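Transcription factor TAU subunit SFC1 (Schizosaccharomyces pombe, PDB 4BJJ) forms part of the tauA domain of TFIIIC, which binds boxA promoter sites of tRNA and similar genes for RNA polymerase III transcription. Local coordinates at residues K40-Q43 with T44-N48. The protein carries 3 engineered substitutions. Sequence-based numbering, arbitrary orientation.
With HG (mercury (II) ion), chain C.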
ATOM      1  N   LYS A  40      14.630  -9.515  -1.250  1.00 40.11           N
ATOM      2  CA  LYS A  40      15.080  -9.933  -2.563  1.00 43.00           C
ATOM      3  C   LYS A  40      13.966  -9.670  -3.580  1.00 38.13           C
ATOM      4  O   LYS A  40      14.206  -9.116  -4.631  1.00 37.23           O
ATOM      5  CB  LYS A  40      15.470 -11.424  -2.509  1.00 45.63           C
ATOM      6  CG  LYS A  40      16.252 -11.927  -3.688  1.00 59.08           C
ATOM      7  CD  LYS A  40      16.643 -13.394  -3.506  1.00 71.79           C
ATOM      8  CE  LYS A  40      15.416 -14.328  -3.515  1.00 79.63           C
ATOM      9  NZ  LYS A  40      15.778 -15.778  -3.431  1.00 84.30           N
ATOM     10  N   ALA A  41      12.737 -10.050  -3.244  1.00 41.37           N
ATOM     11  CA  ALA A  41      11.589  -9.784  -4.108  1.00 38.82           C
ATOM     12  C   ALA A  41      11.377  -8.289  -4.367  1.00 41.55           C
ATOM     13  O   ALA A  41      11.172  -7.877  -5.506  1.00 45.78           O
ATOM     14  CB  ALA A  41      10.351 -10.419  -3.545  1.00 36.87           C
ATOM     15  N   CYS A  42      11.489  -7.461  -3.344  1.00 43.58           N
ATOM     16  CA  CYS A  42      11.363  -6.018  -3.555  1.00 42.63           C
ATOM     17  C   CYS A  42      12.507  -5.438  -4.404  1.00 41.20           C
ATOM     18  O   CYS A  42      12.282  -4.599  -5.282  1.00 41.65           O
ATOM     19  CB  CYS A  42      11.283  -5.280  -2.218  1.00 45.80           C
ATOM     20  SG  CYS A  42      11.486  -3.461  -2.336  1.00 52.59           S
ATOM     21  N   GLN A  43      13.731  -5.835  -4.121  1.00 35.42           N
ATOM     22  CA  GLN A  43      14.848  -5.355  -4.886  1.00 36.29           C
ATOM     23  C   GLN A  43      14.727  -5.714  -6.410  1.00 45.39           C
ATOM     24  O   GLN A  43      15.023  -4.887  -7.275  1.00 49.91           O
ATOM     25  CB  GLN A  43      16.130  -5.948  -4.306  1.00 43.08           C
ATOM     26  CG  GLN A  43      17.321  -5.925  -5.256  1.00 51.93           C
ATOM     27  CD  GLN A  43      18.540  -6.630  -4.685  1.00 68.38           C
ATOM     28  OE1 GLN A  43      18.522  -7.841  -4.407  1.00 68.21           O
ATOM     29  NE2 GLN A  43      19.607  -5.867  -4.498  1.00 73.49           N
ATOM     30  N   THR A  44      14.329  -6.941  -6.733  1.00 37.69           N
ATOM     31  CA  THR A  44      14.120  -7.318  -8.123  1.00 36.68           C
ATOM     32  C   THR A  44      13.071  -6.418  -8.772  1.00 50.96           C
ATOM     33  O   THR A  44      13.223  -6.022  -9.931  1.00 47.39           O
ATOM     34  CB  THR A  44      13.644  -8.760  -8.262  1.00 39.05           C
ATOM     35  OG1 THR A  44      14.535  -9.644  -7.589  1.00 41.84           O
ATOM     36  CG2 THR A  44      13.571  -9.188  -9.730  1.00 39.34           C
ATOM     37  N   SER A  45      12.016  -6.077  -8.021  1.00 47.20           N
ATOM     38  CA  SER A  45      10.927  -5.271  -8.590  1.00 41.84           C
ATOM     39  C   SER A  45      11.406  -3.885  -9.030  1.00 42.44           C
ATOM     40  O   SER A  45      10.822  -3.284  -9.944  1.00 45.03           O
ATOM     41  CB  SER A  45       9.671  -5.179  -7.672  1.00 36.32           C
ATOM     42  OG  SER A  45       9.907  -4.460  -6.490  1.00 46.57           O
ATOM     43  N   PHE A  46      12.494  -3.407  -8.425  1.00 39.96           N
ATOM     44  CA  PHE A  46      13.065  -2.112  -8.775  1.00 40.88           C
ATOM     45  C   PHE A  46      14.200  -2.194  -9.785  1.00 50.42           C
ATOM     46  O   PHE A  46      14.371  -1.298 -10.603  1.00 53.68           O
ATOM     47  CB  PHE A  46      13.546  -1.400  -7.518  1.00 44.86           C
ATOM     48  CG  PHE A  46      12.433  -0.730  -6.757  1.00 50.56           C
ATOM     49  CD1 PHE A  46      12.017   0.532  -7.109  1.00 49.09           C
ATOM     50  CD2 PHE A  46      11.780  -1.383  -5.724  1.00 48.91           C
ATOM     51  CE1 PHE A  46      11.001   1.141  -6.430  1.00 49.13           C
ATOM     52  CE2 PHE A  46      10.765  -0.780  -5.041  1.00 45.37           C
ATOM     53  CZ  PHE A  46      10.364   0.474  -5.397  1.00 49.21           C
ATOM     54  N   GLN A  47      14.966  -3.273  -9.733  1.00 50.39           N
ATOM     55  CA  GLN A  47      16.070  -3.461 -10.650  1.00 46.62           C
ATOM     56  C   GLN A  47      15.630  -4.002 -11.986  1.00 47.74           C
ATOM     57  O   GLN A  47      16.184  -3.627 -13.015  1.00 49.27           O
ATOM     58  CB  GLN A  47      17.087  -4.401 -10.047  1.00 50.55           C
ATOM     59  CG  GLN A  47      17.949  -3.704  -9.041  1.00 68.84           C
ATOM     60  CD  GLN A  47      19.130  -4.528  -8.674  1.00 88.36           C
ATOM     61  OE1 GLN A  47      19.336  -5.594  -9.250  1.00103.75           O
ATOM     62  NE2 GLN A  47      19.925  -4.050  -7.723  1.00 84.64           N
ATOM     63  N   ASN A  48      14.631  -4.875 -11.959  1.00 47.13           N
ATOM     64  CA  ASN A  48      14.134  -5.530 -13.151  1.00 44.80           C
ATOM     65  C   ASN A  48      12.628  -5.837 -13.029  1.00 48.82           C
ATOM     66  O   ASN A  48      12.224  -6.993 -12.925  1.00 43.07           O
ATOM     67  CB  ASN A  48      14.941  -6.810 -13.390  1.00 43.25           C
ATOM     68  CG  ASN A  48      14.721  -7.388 -14.772  1.00 52.14           C
ATOM     69  OD1 ASN A  48      13.957  -6.842 -15.558  1.00 60.06           O
ATOM     70  ND2 ASN A  48      15.384  -8.508 -15.072  1.00 51.33           N
TER
HETATM   71 HG    HG C1109      13.576  -2.838  -2.541  1.00 53.24          HG
HETATM   72  O   HOH W   1      17.145  -9.444  -6.157  1.00 56.63           O
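The ring of Phe46 meets Cys42 edge-on: the carbonyl oxygen of Cys42 lies in the ring plane, 3.3 Å from Phe46 CD2, and Cys42 SG sits at the same edge, 3.9 Å from Phe46 CE2, a sulfur-aromatic contact made at the rim rather than over a face. With SG anti to the backbone N (chi1 167°), the sulfur is carried along the helix toward this ring, and Cys42 SG binds the mercury ion at 2.2 Å. Next along the helix, the side chains of Gln43 and Gln47, a turn apart, run side by side in the same direction, their amide planes turned 45° apart, with Gln43 NE2 3.7 Å from Gln47 NE2. All this belongs to the C-terminal half of helix 35-47 in the Sfc7-interacting part of the protein, within the Tau95 triple-barrel family region; its buried side rests on strands 12-18 and 88-100, Cys42 and Ser45 both touching Ala14. Cys42 O also accepts a 2.7 Å hydrogen bond from Ser45 OG, since chi1 of 67° swings the hydroxyl back over the preceding turn, and receives a weak one from Phe46 N. An alanine here, having no hydroxyl, would probably leave Cys42 O with just the weak bond from Phe46 N among the donors described. Gln43 O takes two donors: Gln47 N at 2.9 Å, and Phe46 N from above the carbonyl plane. On the exposed flank a water donates to Gln43 OE1 at 2.7 Å and also hydrogen-bonds Thr44 OG1 at 3.0 Å, bridging the two side chains.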